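Long-range contacts in allantoicase (Saccharomyces cerevisiae, PDB 1O59), which catalyses the hydrolysis of allantoate to (S)-ureidoglycolate and urea, a step that lets yeast use purines as a secondary nitrogen source: residues Q287-E292 with L339-D344; A279-N284 with G346-R351; E52-A57 with G82-R87; S48-W53 with E92-I97. All blocks are in the same frame, centred on the assembly; numbering follows the deposited sequence.

Contact 1. Residues Q287-E292 with L339-D344; sequences QFITVE and LTIIPD
Leu339 meets Ile289 and Val291 on the buried face of this antiparallel strand pair. Its CG stands anti to the backbone N (chi1 162°), and from there the CD1 branch reaches across the strands, 4.2 Å from Ile289 CB and just as far from Val291 CG2. Further along the same face the CG2 methyls of Ile289 and Ile341 touch at 4.1 Å. Val313 backs Ile289 and Val291 from strand 309-317, while Trp246 covers Leu339 and Ile341, which makes this the close-packed side. The two strands are neighbours in the five-stranded sheet of a beta sandwich, as expected for a member of the galactose-binding-domain-like clan. Their pairing begins with a classic beta bulge: Gln287 N, at 2.9 Å, and Phe288 N both donate to Ile342 O, so one carbonyl is gripped twice. The opposite face is looser and more polar. Thr290 and Thr340 run abreast in the same direction, with Thr290 OG1 3.2 Å from Thr340 CB, and Glu292 OE2 lies 3.3 Å from Thr340 OG1, a weak contact at most. Beyond them Ile342 sets CD1 4.1 Å from Phe288 CB and its CG2 at the edge of the phenyl ring, which also takes part in a cation-pi contact with Lys315. At the bulge end, partly open to solvent, the extended Gln287 chain brings OE1 no nearer than 4.2 Å to Pro343 CD.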
# COMPACT_ATOMS: atom_id res chain seq x y z
N GLN A 287 -0.38 -4.71 25.73
CA GLN A 287 -0.08 -5.45 26.93
C GLN A 287 -0.07 -6.94 26.63
O GLN A 287 0.75 -7.67 27.19
CB GLN A 287 -1.10 -5.11 28.01
CG GLN A 287 -0.85 -5.79 29.29
CD GLN A 287 -1.80 -5.37 30.32
OE1 GLN A 287 -2.89 -4.89 30.01
NE2 GLN A 287 -1.39 -5.50 31.57
N PHE A 288 -0.99 -7.38 25.77
CA PHE A 288 -1.05 -8.76 25.30
C PHE A 288 -1.45 -8.79 23.87
O PHE A 288 -1.92 -7.78 23.34
CB PHE A 288 -2.14 -9.56 26.02
CG PHE A 288 -1.98 -9.65 27.51
CD1 PHE A 288 -1.08 -10.54 28.07
CD2 PHE A 288 -2.77 -8.87 28.35
CE1 PHE A 288 -0.95 -10.66 29.44
CE2 PHE A 288 -2.64 -8.97 29.72
CZ PHE A 288 -1.73 -9.87 30.26
N ILE A 289 -1.30 -9.96 23.25
CA ILE A 289 -1.82 -10.22 21.89
C ILE A 289 -2.37 -11.64 21.77
O ILE A 289 -2.04 -12.52 22.54
CB ILE A 289 -0.74 -9.95 20.75
CG1 ILE A 289 0.40 -10.97 20.80
CG2 ILE A 289 -0.19 -8.53 20.78
CD1 ILE A 289 0.18 -12.20 19.98
N THR A 290 -3.23 -11.83 20.78
CA THR A 290 -3.59 -13.16 20.30
C THR A 290 -3.55 -13.14 18.78
O THR A 290 -3.61 -12.09 18.18
CB THR A 290 -5.01 -13.63 20.79
OG1 THR A 290 -6.03 -12.77 20.27
CG2 THR A 290 -5.18 -13.56 22.31
N VAL A 291 -3.47 -14.31 18.17
CA VAL A 291 -3.59 -14.43 16.74
C VAL A 291 -4.53 -15.59 16.46
O VAL A 291 -4.32 -16.68 16.98
CB VAL A 291 -2.23 -14.70 16.07
CG1 VAL A 291 -2.39 -14.73 14.55
CG2 VAL A 291 -1.19 -13.65 16.50
N GLU A 292 -5.59 -15.35 15.69
CA GLU A 292 -6.47 -16.41 15.21
C GLU A 292 -6.33 -16.53 13.73
O GLU A 292 -5.93 -15.58 13.06
CB GLU A 292 -7.92 -16.09 15.50
CG GLU A 292 -8.21 -15.94 16.99
CD GLU A 292 -8.79 -14.58 17.30
OE1 GLU A 292 -10.06 -14.57 17.40
OE2 GLU A 292 -7.98 -13.56 17.37
N LEU A 339 -5.20 -10.53 14.12
CA LEU A 339 -4.28 -10.16 15.18
C LEU A 339 -5.08 -9.28 16.11
O LEU A 339 -5.75 -8.38 15.66
CB LEU A 339 -3.07 -9.39 14.61
CG LEU A 339 -2.24 -8.58 15.62
CD1 LEU A 339 -1.53 -9.48 16.66
CD2 LEU A 339 -1.22 -7.67 14.88
N THR A 340 -5.03 -9.59 17.39
CA THR A 340 -5.81 -8.89 18.39
C THR A 340 -4.79 -8.35 19.35
O THR A 340 -3.88 -9.09 19.77
CB THR A 340 -6.79 -9.85 19.11
OG1 THR A 340 -7.76 -10.41 18.19
CG2 THR A 340 -7.64 -9.11 20.14
N ILE A 341 -4.88 -7.05 19.62
CA ILE A 341 -3.98 -6.38 20.57
C ILE A 341 -4.83 -5.91 21.74
O ILE A 341 -6.00 -5.50 21.56
CB ILE A 341 -3.18 -5.22 19.92
CG1 ILE A 341 -4.07 -4.06 19.42
CG2 ILE A 341 -2.33 -5.75 18.75
CD1 ILE A 341 -3.28 -2.94 18.75
N ILE A 342 -4.28 -6.02 22.95
CA ILE A 342 -5.07 -5.89 24.15
C ILE A 342 -4.37 -4.94 25.09
O ILE A 342 -3.20 -5.14 25.38
CB ILE A 342 -5.27 -7.25 24.81
CG1 ILE A 342 -6.09 -8.15 23.92
CG2 ILE A 342 -5.99 -7.12 26.12
CD1 ILE A 342 -5.71 -9.59 24.05
N PRO A 343 -5.08 -3.94 25.60
CA PRO A 343 -6.38 -3.46 25.08
C PRO A 343 -6.28 -2.60 23.78
O PRO A 343 -7.27 -2.37 23.10
CB PRO A 343 -6.89 -2.60 26.23
CG PRO A 343 -5.62 -2.01 26.82
CD PRO A 343 -4.54 -3.05 26.65
N ASP A 344 -5.06 -2.17 23.47
CA ASP A 344 -4.76 -1.25 22.37
C ASP A 344 -3.23 -1.16 22.29
O ASP A 344 -2.50 -1.84 23.04
CB ASP A 344 -5.37 0.14 22.63
CG ASP A 344 -5.13 0.66 24.06
OD1 ASP A 344 -3.96 0.88 24.42
OD2 ASP A 344 -6.06 0.95 24.86

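Contact 2. Residues A279-N284 with G346-R351; sequences AHFRGN and GVKRIR
Phe281 lays one face of its ring over Gly346, whose CA stands 3.7 Å from the ring centroid and 13° off the normal, a CH-pi contact. The Gly346 carbonyl carbon and Val347 N lie above the same face, offset toward the rim. Phe281 CG stands anti to its carbonyl carbon (chi1 -61°), 3.4 Å from Gly346 O, and chi2 of -80° turns the ring face onto the glycine. An alanine at Phe281 would probably open a gap above Gly346 and leave the peptide between Gly346 and Val347 without its aromatic cover. Next to the ring, Lys348 bends repeatedly along its chain, bringing CE 3.3 Å from Ala279 O, while its CB rests 4.1 Å from Ala279 CB. At the far end of the loop, Gly346 N makes a weak hydrogen bond to Asn284 O at 2.9 Å. In the second shell, Lys348 NZ forms a salt bridge with Asp244 and a hydrogen bond to Arg238 O, and Asp277 OD1 holds Ala279 N. Lys348 and Arg349 both face Asp277 in a classic beta bulge, a break in strand 346-354 of the sandwich where the loop 279-284 comes in. The chemistry divides cleanly: the phenyl ring occupies the place where a beta carbon on Gly346 would lie, 2.3 Å from Phe281 CD1, so the close fit depends on glycine, whereas the lysine's charge is answered by an aspartate and a carbonyl.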
# COMPACT_ATOMS: atom_id res chain seq x y z
N ALA A 279 8.60 -3.25 17.19
CA ALA A 279 9.69 -2.30 16.88
C ALA A 279 9.21 -0.86 17.00
O ALA A 279 8.17 -0.49 16.46
CB ALA A 279 10.26 -2.56 15.47
N HIS A 280 9.98 -0.07 17.75
CA HIS A 280 9.72 1.36 18.01
C HIS A 280 8.55 1.71 18.90
O HIS A 280 8.51 2.84 19.39
CB HIS A 280 9.68 2.21 16.74
CG HIS A 280 10.81 1.92 15.81
ND1 HIS A 280 12.12 2.15 16.16
CD2 HIS A 280 10.84 1.34 14.59
CE1 HIS A 280 12.91 1.76 15.17
NE2 HIS A 280 12.15 1.28 14.20
N PHE A 281 7.66 0.77 19.18
CA PHE A 281 6.60 1.02 20.17
C PHE A 281 7.07 0.69 21.58
O PHE A 281 7.15 -0.46 22.00
CB PHE A 281 5.34 0.25 19.80
CG PHE A 281 4.79 0.65 18.48
CD1 PHE A 281 4.04 1.81 18.35
CD2 PHE A 281 5.10 -0.09 17.33
CE1 PHE A 281 3.56 2.21 17.10
CE2 PHE A 281 4.60 0.29 16.06
CZ PHE A 281 3.84 1.44 15.95
N ARG A 282 7.39 1.76 22.30
CA ARG A 282 8.17 1.65 23.53
C ARG A 282 7.36 2.00 24.77
O ARG A 282 7.60 1.41 25.83
CB ARG A 282 9.43 2.52 23.46
CG ARG A 282 10.51 1.84 22.72
CD ARG A 282 11.59 2.74 22.16
NE ARG A 282 12.64 1.95 21.51
CZ ARG A 282 13.43 2.39 20.52
NH1 ARG A 282 13.29 3.62 20.03
NH2 ARG A 282 14.38 1.60 20.00
N GLY A 283 6.46 2.97 24.64
CA GLY A 283 5.58 3.31 25.72
C GLY A 283 4.14 2.99 25.41
O GLY A 283 3.27 3.41 26.16
N ASN A 284 3.88 2.28 24.31
CA ASN A 284 2.53 2.07 23.77
C ASN A 284 2.33 0.73 23.03
O ASN A 284 1.46 0.60 22.20
CB ASN A 284 2.12 3.22 22.83
CG ASN A 284 3.17 3.54 21.74
OD1 ASN A 284 4.24 2.95 21.70
ND2 ASN A 284 2.85 4.49 20.88
N GLY A 346 0.43 -0.42 19.67
CA GLY A 346 1.08 -0.39 18.38
C GLY A 346 1.91 -1.61 18.10
O GLY A 346 2.69 -2.05 18.92
N VAL A 347 1.74 -2.13 16.89
CA VAL A 347 2.53 -3.24 16.39
C VAL A 347 3.14 -2.81 15.04
O VAL A 347 2.43 -2.30 14.18
CB VAL A 347 1.61 -4.47 16.18
CG1 VAL A 347 2.37 -5.60 15.49
CG2 VAL A 347 1.05 -4.94 17.52
N LYS A 348 4.43 -3.03 14.85
CA LYS A 348 5.07 -2.74 13.55
C LYS A 348 4.73 -3.77 12.44
O LYS A 348 4.39 -3.39 11.33
CB LYS A 348 6.59 -2.64 13.71
CG LYS A 348 7.33 -1.94 12.57
CD LYS A 348 6.87 -0.48 12.40
CE LYS A 348 7.60 0.45 13.31
NZ LYS A 348 8.97 0.70 12.74
N ARG A 349 4.87 -5.05 12.73
CA ARG A 349 4.70 -6.08 11.72
C ARG A 349 4.10 -7.33 12.28
O ARG A 349 4.20 -7.61 13.50
CB ARG A 349 6.03 -6.44 11.09
CG ARG A 349 6.78 -5.29 10.43
CD ARG A 349 6.21 -4.80 9.11
NE ARG A 349 7.09 -3.78 8.57
CZ ARG A 349 6.93 -2.49 8.69
NH1 ARG A 349 5.91 -1.97 9.32
NH2 ARG A 349 7.84 -1.69 8.21
N ILE A 350 3.45 -8.08 11.38
CA ILE A 350 3.15 -9.49 11.62
C ILE A 350 3.61 -10.37 10.44
O ILE A 350 3.48 -10.04 9.26
CB ILE A 350 1.66 -9.73 12.01
CG1 ILE A 350 1.47 -11.21 12.42
CG2 ILE A 350 0.69 -9.36 10.87
CD1 ILE A 350 0.14 -11.50 13.05
N ARG A 351 4.22 -11.49 10.82
CA ARG A 351 4.82 -12.40 9.87
C ARG A 351 4.22 -13.72 10.18
O ARG A 351 4.14 -14.08 11.34
CB ARG A 351 6.35 -12.52 10.03
CG ARG A 351 7.07 -11.22 10.21
CD ARG A 351 6.82 -10.25 9.10
NE ARG A 351 7.80 -9.20 9.05
CZ ARG A 351 7.78 -8.20 8.19
NH1 ARG A 351 6.80 -8.09 7.30
NH2 ARG A 351 8.77 -7.29 8.23

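Contact 3. Residues E52-A57 with G82-R87; sequences EWFASA and GWETRR
A classic beta bulge joins the two segments, with Phe54 and Ala55 both facing Glu84. Phe54 N donates to Glu84 O at 2.9 Å, Ala55 N reaches the same oxygen only weakly, and Glu84 N returns a nearly straight bond to Ala55 O (3.1 Å, 167° at the hydrogen). The Glu84 side chain runs out extended, CG anti to the backbone N (chi1 -175°), and carries its carboxylate obliquely across Phe54, where OE1 lies 3.5 Å from Phe54 CB and the carboxylate is turned 34° from the ring plane. The second oxygen, OE2, accepts from Asn120. An alanine at Glu84 would probably leave the Asn120 amide without this acceptor and open a gap beside Phe54 CB. The phenyl ring is held from two further directions: Thr85 O approaches its edge, 3.5 Å from Phe54 CD2, and Trp53 CD1 sits 3.3 Å above the ring plane, over its centre. At the other end of the contact Ala57 CB packs over the five-membered ring of Trp83, 4.1 Å from its centroid, in a CH-pi contact. Trp83 NE1 is bonded to Asp51 O, and Glu52 OE2 accepts from Ala57 N at 3.2 Å, which draws the loop 52-57 into a curl. What results is one antiparallel bridge with an extra residue on the loop side, the hallmark of the classic bulge, set where this loop meets strand 83-84 in the first allantoicase repeat.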
# COMPACT_ATOMS: atom_id res chain seq x y z
N GLU A 52 11.29 18.17 -13.14
CA GLU A 52 11.17 18.15 -11.68
C GLU A 52 11.44 19.58 -11.17
O GLU A 52 11.82 19.76 -10.02
CB GLU A 52 12.33 17.27 -11.16
CG GLU A 52 11.93 16.17 -10.24
CD GLU A 52 13.10 15.54 -9.49
OE1 GLU A 52 14.23 16.05 -9.45
OE2 GLU A 52 12.82 14.52 -8.86
N TRP A 53 11.33 20.58 -12.03
CA TRP A 53 11.95 21.86 -11.75
C TRP A 53 11.59 22.43 -10.38
O TRP A 53 12.47 22.87 -9.64
CB TRP A 53 11.66 22.89 -12.87
CG TRP A 53 12.24 24.20 -12.50
CD1 TRP A 53 11.64 25.19 -11.78
CD2 TRP A 53 13.58 24.64 -12.74
NE1 TRP A 53 12.51 26.23 -11.57
CE2 TRP A 53 13.71 25.92 -12.15
CE3 TRP A 53 14.68 24.10 -13.42
CZ2 TRP A 53 14.90 26.66 -12.20
CZ3 TRP A 53 15.89 24.86 -13.48
CH2 TRP A 53 15.98 26.12 -12.87
N PHE A 54 10.31 22.44 -10.03
CA PHE A 54 9.85 23.11 -8.81
C PHE A 54 9.76 22.21 -7.59
O PHE A 54 9.77 22.71 -6.46
CB PHE A 54 8.52 23.81 -9.04
CG PHE A 54 8.63 25.05 -9.89
CD1 PHE A 54 9.27 26.18 -9.40
CD2 PHE A 54 8.10 25.08 -11.18
CE1 PHE A 54 9.37 27.34 -10.19
CE2 PHE A 54 8.21 26.21 -11.98
CZ PHE A 54 8.85 27.35 -11.49
N ALA A 55 9.67 20.90 -7.80
CA ALA A 55 9.42 19.98 -6.70
C ALA A 55 9.60 18.56 -7.20
O ALA A 55 9.21 18.28 -8.33
CB ALA A 55 8.02 20.19 -6.17
N SER A 56 10.17 17.68 -6.37
CA SER A 56 10.63 16.37 -6.83
C SER A 56 9.53 15.42 -7.09
O SER A 56 8.64 15.30 -6.28
CB SER A 56 11.50 15.65 -5.79
OG SER A 56 12.39 16.57 -5.24
N ALA A 57 9.71 14.66 -8.16
CA ALA A 57 8.89 13.52 -8.50
C ALA A 57 8.80 12.50 -7.38
O ALA A 57 7.79 11.86 -7.19
CB ALA A 57 9.45 12.86 -9.76
N GLY A 82 5.32 17.62 -3.31
CA GLY A 82 4.81 17.15 -4.58
C GLY A 82 5.77 17.19 -5.73
O GLY A 82 6.93 17.58 -5.59
N TRP A 83 5.27 16.77 -6.86
CA TRP A 83 6.00 16.86 -8.12
C TRP A 83 5.47 18.07 -8.87
O TRP A 83 4.25 18.17 -9.07
CB TRP A 83 5.74 15.60 -8.94
CG TRP A 83 6.37 15.60 -10.29
CD1 TRP A 83 7.61 16.04 -10.61
CD2 TRP A 83 5.79 15.11 -11.49
NE1 TRP A 83 7.85 15.87 -11.94
CE2 TRP A 83 6.75 15.28 -12.51
CE3 TRP A 83 4.55 14.53 -11.81
CZ2 TRP A 83 6.52 14.89 -13.86
CZ3 TRP A 83 4.31 14.13 -13.16
CH2 TRP A 83 5.29 14.32 -14.16
N GLU A 84 6.34 18.99 -9.24
CA GLU A 84 5.93 20.10 -10.05
C GLU A 84 6.98 20.48 -11.08
O GLU A 84 8.17 20.61 -10.76
CB GLU A 84 5.56 21.33 -9.19
CG GLU A 84 5.00 22.47 -10.03
CD GLU A 84 4.88 23.78 -9.30
OE1 GLU A 84 5.20 23.81 -8.08
OE2 GLU A 84 4.44 24.78 -9.94
N THR A 85 6.53 20.64 -12.33
CA THR A 85 7.42 20.86 -13.46
C THR A 85 7.41 22.28 -13.92
O THR A 85 6.56 23.07 -13.54
CB THR A 85 7.04 19.95 -14.64
OG1 THR A 85 5.66 20.15 -15.03
CG2 THR A 85 7.18 18.45 -14.19
N ARG A 86 8.40 22.62 -14.74
CA ARG A 86 8.49 23.97 -15.29
C ARG A 86 7.29 24.25 -16.19
O ARG A 86 6.60 23.33 -16.65
CB ARG A 86 9.79 24.15 -16.07
CG ARG A 86 10.07 23.06 -17.12
CD ARG A 86 9.41 23.22 -18.48
NE ARG A 86 9.48 21.94 -19.15
CZ ARG A 86 8.72 20.90 -18.85
NH1 ARG A 86 7.74 20.99 -17.95
NH2 ARG A 86 8.93 19.76 -19.47
N ARG A 87 7.05 25.52 -16.45
CA ARG A 87 5.96 25.91 -17.30
C ARG A 87 6.28 25.75 -18.79
O ARG A 87 7.44 25.68 -19.22
CB ARG A 87 5.63 27.38 -17.07
CG ARG A 87 5.24 27.78 -15.67
CD ARG A 87 4.49 29.16 -15.67
NE ARG A 87 4.19 29.66 -14.33
CZ ARG A 87 3.53 30.78 -14.09
NH1 ARG A 87 3.05 31.50 -15.10
NH2 ARG A 87 3.36 31.16 -12.83

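Contact 4. Residues S48-W53 with E92-I97; sequences SFSDEW and EYDWVI
Trp95 spreads one face of its indole across the backbone of Phe49 and Ser50, with Ser50 N above the ring centre and the Phe49 carbonyl carbon nearer the rim. Here strand 45-49, outermost of a five-stranded antiparallel sheet within the chain, pairs with strand 94-99 in the sandwich of the first allantoicase repeat. Trp95 CG lies between backbone N and carbonyl carbon (chi1 53°), and chi2 of -94° turns the indole plane so that one face lies over Ser50. Ser50 CB stands 3.6 Å from the centroid of the five-membered ring in a CH-pi contact, while Ser48 OG sits at the far edge, 3.7 Å from Trp95 CH2. The backbones are joined by Ser50 N to Trp95 O and by Ile97 N to Ser48 O, both 2.9 Å; the return bond from Ser48 N to Ile97 O is weak. Phe49 and Val96, a non-hydrogen-bonded pair, point to the other face and meet CB to CB at 4.3 Å. Past the end of strand 45-49, Ser50 OG carries on the pairing in place of a carbonyl: it accepts from Trp95 N at 3.0 Å and donates to Asp94 OD1 in a bond so short that its length is doubtful. Then the chain turns away in an Asx turn: Asp51 OD2, which also accepts from Arg86 N, takes Trp53 N at 3.1 Å, this donor lying well above the carboxylate plane.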
# COMPACT_ATOMS: atom_id res chain seq x y z
N SER A 48 12.75 7.51 -13.41
CA SER A 48 13.05 8.64 -14.26
C SER A 48 11.91 9.62 -14.35
O SER A 48 10.83 9.35 -13.88
CB SER A 48 13.39 8.18 -15.66
OG SER A 48 14.07 9.23 -16.36
N PHE A 49 12.17 10.76 -14.97
CA PHE A 49 11.14 11.79 -15.11
C PHE A 49 11.60 12.72 -16.20
O PHE A 49 12.79 12.78 -16.54
CB PHE A 49 10.91 12.53 -13.76
CG PHE A 49 12.20 12.93 -13.09
CD1 PHE A 49 12.83 14.14 -13.43
CD2 PHE A 49 12.83 12.08 -12.18
CE1 PHE A 49 14.05 14.49 -12.86
CE2 PHE A 49 14.04 12.44 -11.59
CZ PHE A 49 14.66 13.64 -11.94
N SER A 50 10.63 13.43 -16.77
CA SER A 50 10.88 14.43 -17.80
C SER A 50 11.48 15.70 -17.20
O SER A 50 12.30 16.36 -17.82
CB SER A 50 9.54 14.81 -18.47
OG SER A 50 8.58 15.27 -17.53
N ASP A 51 11.01 16.06 -16.02
CA ASP A 51 11.29 17.34 -15.41
C ASP A 51 10.78 17.28 -13.98
O ASP A 51 9.94 16.48 -13.69
CB ASP A 51 10.56 18.46 -16.13
CG ASP A 51 11.00 19.83 -15.65
OD1 ASP A 51 12.14 20.22 -15.97
OD2 ASP A 51 10.30 20.56 -14.93
N GLU A 52 11.29 18.17 -13.14
CA GLU A 52 11.17 18.15 -11.68
C GLU A 52 11.44 19.58 -11.17
O GLU A 52 11.82 19.76 -10.02
CB GLU A 52 12.33 17.27 -11.16
CG GLU A 52 11.93 16.17 -10.24
CD GLU A 52 13.10 15.54 -9.49
OE1 GLU A 52 14.23 16.05 -9.45
OE2 GLU A 52 12.82 14.52 -8.86
N TRP A 53 11.33 20.58 -12.03
CA TRP A 53 11.95 21.86 -11.75
C TRP A 53 11.59 22.43 -10.38
O TRP A 53 12.47 22.87 -9.64
CB TRP A 53 11.66 22.89 -12.87
CG TRP A 53 12.24 24.20 -12.50
CD1 TRP A 53 11.64 25.19 -11.78
CD2 TRP A 53 13.58 24.64 -12.74
NE1 TRP A 53 12.51 26.23 -11.57
CE2 TRP A 53 13.71 25.92 -12.15
CE3 TRP A 53 14.68 24.10 -13.42
CZ2 TRP A 53 14.90 26.66 -12.20
CZ3 TRP A 53 15.89 24.86 -13.48
CH2 TRP A 53 15.98 26.12 -12.87
N GLU A 92 4.02 17.17 -25.38
CA GLU A 92 2.60 16.98 -25.14
C GLU A 92 2.35 16.72 -23.66
O GLU A 92 1.28 17.01 -23.13
CB GLU A 92 2.10 15.78 -25.97
CG GLU A 92 0.58 15.62 -26.04
CD GLU A 92 0.03 14.19 -26.39
OE1 GLU A 92 0.80 13.17 -26.43
OE2 GLU A 92 -1.23 14.10 -26.62
N TYR A 93 3.33 16.14 -22.99
CA TYR A 93 3.18 15.75 -21.59
C TYR A 93 4.51 15.65 -20.86
O TYR A 93 5.55 15.38 -21.45
CB TYR A 93 2.40 14.42 -21.45
CG TYR A 93 3.04 13.27 -22.18
CD1 TYR A 93 4.07 12.55 -21.61
CD2 TYR A 93 2.66 12.95 -23.47
CE1 TYR A 93 4.69 11.52 -22.30
CE2 TYR A 93 3.27 11.92 -24.16
CZ TYR A 93 4.28 11.21 -23.57
OH TYR A 93 4.89 10.19 -24.24
N ASP A 94 4.46 15.93 -19.56
CA ASP A 94 5.50 15.53 -18.63
C ASP A 94 5.19 14.12 -18.14
O ASP A 94 4.03 13.68 -18.19
CB ASP A 94 5.56 16.48 -17.42
CG ASP A 94 6.44 17.69 -17.67
OD1 ASP A 94 7.61 17.48 -18.11
OD2 ASP A 94 6.02 18.86 -17.45
N TRP A 95 6.23 13.43 -17.66
CA TRP A 95 6.09 12.05 -17.24
C TRP A 95 7.06 11.63 -16.13
O TRP A 95 8.11 12.24 -15.90
CB TRP A 95 6.27 11.11 -18.42
CG TRP A 95 7.51 11.37 -19.14
CD1 TRP A 95 7.66 12.14 -20.23
CD2 TRP A 95 8.81 10.83 -18.85
NE1 TRP A 95 8.97 12.16 -20.62
CE2 TRP A 95 9.70 11.36 -19.78
CE3 TRP A 95 9.31 9.97 -17.88
CZ2 TRP A 95 11.05 11.05 -19.78
CZ3 TRP A 95 10.65 9.67 -17.88
CH2 TRP A 95 11.50 10.20 -18.82
N VAL A 96 6.68 10.56 -15.45
CA VAL A 96 7.53 9.93 -14.44
C VAL A 96 7.35 8.42 -14.56
O VAL A 96 6.22 7.92 -14.73
CB VAL A 96 7.21 10.44 -12.99
CG1 VAL A 96 5.74 10.44 -12.72
CG2 VAL A 96 7.91 9.61 -11.96
N ILE A 97 8.48 7.73 -14.50
CA ILE A 97 8.49 6.30 -14.52
C ILE A 97 8.78 5.76 -13.10
O ILE A 97 9.69 6.23 -12.41
CB ILE A 97 9.52 5.79 -15.54
CG1 ILE A 97 9.08 6.14 -16.96
CG2 ILE A 97 9.64 4.29 -15.43
CD1 ILE A 97 10.20 6.08 -17.99

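From the N terminus, contacts 3 and 4 both start in the run from Ser48 to Ala57, share Glu52 and Trp53, and close against 82-87 and 92-97; contact 3 thus closes the shorter loop, within that of contact 4. They touch through Asp94 OD2, which meets Arg86 NH1 in a salt bridge and probably bonds Thr85 OG1, tying strand 94-99 of the five-stranded sheet to the segment that follows strand 83-84 of the other sheet. In the second allantoicase repeat, contact 2 closes the outer loop and contact 1 the inner one. Ile341 and Leu339 pack against Val347 and Ile350, joining the two sheets there. The centres of contacts 1 and 3 lie about 44 Å apart.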